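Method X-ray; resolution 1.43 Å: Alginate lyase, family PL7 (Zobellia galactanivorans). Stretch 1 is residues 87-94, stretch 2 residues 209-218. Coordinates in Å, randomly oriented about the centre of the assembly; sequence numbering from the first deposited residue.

Stretch 1 (87-94) LASWTGDS
Stretch 2 (209-218) VDDLSENYFK

The two stretches, at least 117 residues apart wherever they touch, are joined by a single antiparallel beta bridge, reinforced by a buried asparagine and an indole packed over that asparagine and supplemented by bridging waters at the exposed residues Ser89, Glu214 and Asp93. Their end-to-end directions differ by 140°, and 551 Å² is buried, both sides summed.

Trp90 and Asn215 form the bridge, with CA atoms 5.1 Å apart. Trp90 N donates to Asn215 O (2.9 Å) and Asn215 N to Trp90 O (2.9 Å); both residues are extended, with phi/psi of -144/167 and -98/156. Around this single bridge the nearest CA pairs are Ser89 with Glu214 (CA to CA 4.5 Å), Thr91 with Ser213 (CA to CA 4.1 Å) and Gly92 with Leu212 (CA to CA 5.3 Å). Beyond the bridge, Gly92 N donates to Leu212 O (2.9 Å, 167°). Two CA-H...O contacts supplement these bonds, Ser89 CA to Asn215 O and Thr91 CA to Leu212 O, at 3.2 and 3.3 Å.

Asn215 points toward stretch 1 with chi1 m (-57°) and chi2 -71°. Its ND2 donates to Trp90 O (3.0 Å) and, weakly, to Leu212 O (2.7 Å), so the amide ties the bridge to the preceding loop of its own chain. Glu214, at phi/psi 74/41, precedes it in a left-handed conformation.

The CA-to-CB bond of Trp90 points away, but chi1 p (46°) and chi2 -103° bring the indole back over stretch 2. Asn215 CB lies 3.6 Å from the centroid of the six-membered ring, 11° off its normal, a CH-pi contact. Trp90 CZ2 reaches Phe217 CE2 at 3.5 Å; the six-membered rings are oblique, with planes at 44° and centroids 4.9 Å apart. Phe217 adopts chi1 m (-73°), Tyr216 chi1 p (55°). Ala88, buried and with its CA-to-CB bond toward stretch 2, places CB 3.9 Å from Tyr216 CB.

Gly92 lies in a type I turn from Thr91 to Ser94. An ideal CB there would point toward stretch 2 and lie 3.6 Å from Leu212 CB, a snug fit; the missing side chain leaves room here, though the backbone angles do not demand glycine. Leu212 (m, t) points toward stretch 1, its CD1 3.8 Å from Asp93 OD2. Asp211 (chi1 t) braces the loop: its OD1 accepts from Ser213 N (3.0 Å) and Ser213 OG (2.7 Å).

Waters bridge the more exposed residues. Ser89 OG (chi1 t) shares one water with Glu214 N (both 2.9 Å) and another with Glu214 OE1 (both 2.7 Å). Asp93, chi1 p, accepts through OD1 from a water (2.8 Å) that also donates to Asp210 O (3.1 Å) and accepts from Leu212 N (2.8 Å).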

# COMPACT_ATOMS: atom_id res chain seq x y z
N LEU A 87 -2.86 3.31 17.44
CA LEU A 87 -2.66 2.48 16.26
C LEU A 87 -3.97 1.71 16.03
O LEU A 87 -4.52 1.12 16.97
CB LEU A 87 -1.51 1.47 16.54
CG LEU A 87 -0.10 2.04 16.72
CD1 LEU A 87 0.89 0.97 17.25
CD2 LEU A 87 0.41 2.73 15.45
N ALA A 88 -4.39 1.60 14.77
CA ALA A 88 -5.52 0.69 14.46
C ALA A 88 -5.12 -0.76 14.70
O ALA A 88 -4.02 -1.14 14.32
CB ALA A 88 -5.97 0.85 13.05
N SER A 89 -6.04 -1.54 15.26
CA SER A 89 -5.82 -2.92 15.52
C SER A 89 -7.18 -3.58 15.70
O SER A 89 -7.90 -3.31 16.65
CB SER A 89 -5.01 -3.05 16.83
OG SER A 89 -4.79 -4.42 17.20
N TRP A 90 -7.56 -4.39 14.73
CA TRP A 90 -8.91 -4.97 14.73
C TRP A 90 -8.91 -6.36 14.21
O TRP A 90 -7.88 -6.87 13.69
CB TRP A 90 -9.87 -4.06 13.91
CG TRP A 90 -9.31 -3.61 12.57
CD1 TRP A 90 -8.79 -2.36 12.25
CD2 TRP A 90 -9.25 -4.40 11.35
NE1 TRP A 90 -8.40 -2.32 10.94
CE2 TRP A 90 -8.64 -3.55 10.34
CE3 TRP A 90 -9.65 -5.66 11.01
CZ2 TRP A 90 -8.39 -4.01 9.03
CZ3 TRP A 90 -9.42 -6.14 9.71
CH2 TRP A 90 -8.79 -5.33 8.72
N THR A 91 -10.02 -7.05 14.42
CA THR A 91 -10.06 -8.53 14.31
C THR A 91 -10.88 -8.98 13.06
O THR A 91 -12.04 -8.61 12.89
CB THR A 91 -10.64 -9.09 15.60
OG1 THR A 91 -9.71 -8.80 16.66
CG2 THR A 91 -10.75 -10.58 15.54
N GLY A 92 -10.29 -9.80 12.24
CA GLY A 92 -10.87 -10.18 10.95
C GLY A 92 -12.09 -11.08 11.01
O GLY A 92 -12.78 -11.17 9.96
N ASP A 93 -12.37 -11.74 12.15
CA ASP A 93 -13.63 -12.49 12.30
C ASP A 93 -14.53 -11.96 13.45
O ASP A 93 -15.33 -12.70 14.01
CB ASP A 93 -13.29 -14.01 12.40
CG ASP A 93 -12.38 -14.36 13.58
OD1 ASP A 93 -11.99 -13.44 14.32
OD2 ASP A 93 -12.04 -15.59 13.76
N SER A 94 -14.37 -10.68 13.79
CA SER A 94 -15.33 -9.98 14.67
C SER A 94 -15.64 -8.62 14.07
O SER A 94 -14.81 -7.72 14.10
CB SER A 94 -14.68 -9.81 16.02
OG SER A 94 -15.62 -9.24 16.85
N VAL A 209 -6.49 -19.51 10.07
CA VAL A 209 -5.65 -19.18 11.25
C VAL A 209 -6.71 -18.85 12.34
O VAL A 209 -7.74 -18.18 12.05
CB VAL A 209 -4.85 -17.88 10.99
CG1 VAL A 209 -4.27 -17.34 12.33
CG2 VAL A 209 -3.78 -18.09 9.90
N ASP A 210 -6.46 -19.29 13.58
CA ASP A 210 -7.42 -19.09 14.70
C ASP A 210 -7.52 -17.66 15.18
O ASP A 210 -8.59 -17.14 15.28
CB ASP A 210 -7.14 -20.04 15.88
CG ASP A 210 -7.01 -21.47 15.44
OD1 ASP A 210 -7.79 -21.93 14.57
OD2 ASP A 210 -6.11 -22.14 15.98
N ASP A 211 -6.39 -17.04 15.44
CA ASP A 211 -6.37 -15.72 16.03
C ASP A 211 -6.19 -14.70 14.89
O ASP A 211 -5.09 -14.44 14.40
CB ASP A 211 -5.23 -15.62 17.08
CG ASP A 211 -5.05 -14.21 17.58
OD1 ASP A 211 -6.01 -13.41 17.39
OD2 ASP A 211 -3.97 -13.89 18.14
N LEU A 212 -7.32 -14.11 14.48
CA LEU A 212 -7.27 -13.08 13.45
C LEU A 212 -7.25 -11.64 14.02
O LEU A 212 -7.78 -10.72 13.38
CB LEU A 212 -8.47 -13.26 12.49
CG LEU A 212 -8.48 -14.66 11.88
CD1 LEU A 212 -9.65 -14.75 10.88
CD2 LEU A 212 -7.16 -15.00 11.18
N SER A 213 -6.73 -11.43 15.24
CA SER A 213 -6.60 -10.09 15.79
C SER A 213 -5.40 -9.33 15.25
O SER A 213 -4.56 -9.86 14.48
CB SER A 213 -6.54 -10.20 17.31
OG SER A 213 -5.34 -10.85 17.74
N GLU A 214 -5.43 -8.04 15.54
CA GLU A 214 -4.26 -7.14 15.37
C GLU A 214 -3.95 -6.78 13.90
O GLU A 214 -2.80 -6.66 13.50
CB GLU A 214 -3.00 -7.64 16.10
CG GLU A 214 -3.22 -7.88 17.60
CD GLU A 214 -1.88 -8.02 18.24
OE1 GLU A 214 -1.27 -6.97 18.59
OE2 GLU A 214 -1.38 -9.16 18.31
N ASN A 215 -5.02 -6.53 13.13
CA ASN A 215 -4.95 -6.08 11.74
C ASN A 215 -5.10 -4.58 11.64
O ASN A 215 -5.74 -3.91 12.46
CB ASN A 215 -6.03 -6.74 10.89
CG ASN A 215 -5.95 -8.24 10.92
OD1 ASN A 215 -5.00 -8.87 10.35
ND2 ASN A 215 -6.86 -8.84 11.71
N TYR A 216 -4.57 -4.08 10.54
CA TYR A 216 -4.85 -2.69 10.14
C TYR A 216 -4.65 -2.53 8.63
O TYR A 216 -3.97 -3.35 7.98
CB TYR A 216 -3.94 -1.69 10.84
CG TYR A 216 -2.45 -1.89 10.69
CD1 TYR A 216 -1.76 -2.76 11.54
CD2 TYR A 216 -1.74 -1.22 9.70
CE1 TYR A 216 -0.34 -2.91 11.46
CE2 TYR A 216 -0.36 -1.37 9.60
CZ TYR A 216 0.32 -2.21 10.43
OH TYR A 216 1.72 -2.29 10.34
N PHE A 217 -5.35 -1.53 8.07
CA PHE A 217 -5.18 -1.27 6.66
C PHE A 217 -3.95 -0.37 6.39
O PHE A 217 -3.58 0.46 7.22
CB PHE A 217 -6.41 -0.50 6.15
CG PHE A 217 -7.63 -1.38 6.05
CD1 PHE A 217 -7.66 -2.45 5.16
CD2 PHE A 217 -8.72 -1.12 6.85
CE1 PHE A 217 -8.82 -3.22 5.04
CE2 PHE A 217 -9.90 -1.89 6.74
CZ PHE A 217 -9.94 -2.91 5.81
N LYS A 218 -3.42 -0.55 5.18
CA LYS A 218 -2.41 0.43 4.62
C LYS A 218 -2.80 0.69 3.21
O LYS A 218 -3.35 -0.20 2.52
CB LYS A 218 -0.96 -0.01 4.72
CG LYS A 218 -0.51 -0.52 6.06
CD LYS A 218 1.03 -0.60 6.12
CE LYS A 218 1.63 0.72 6.38
NZ LYS A 218 3.03 0.93 6.04
O HOH W 1 -6.79 -6.43 17.55
O HOH W 2 -2.52 -4.56 18.59
O HOH W 3 -9.81 -14.38 15.79
O HOH W 4 -10.36 -17.68 12.81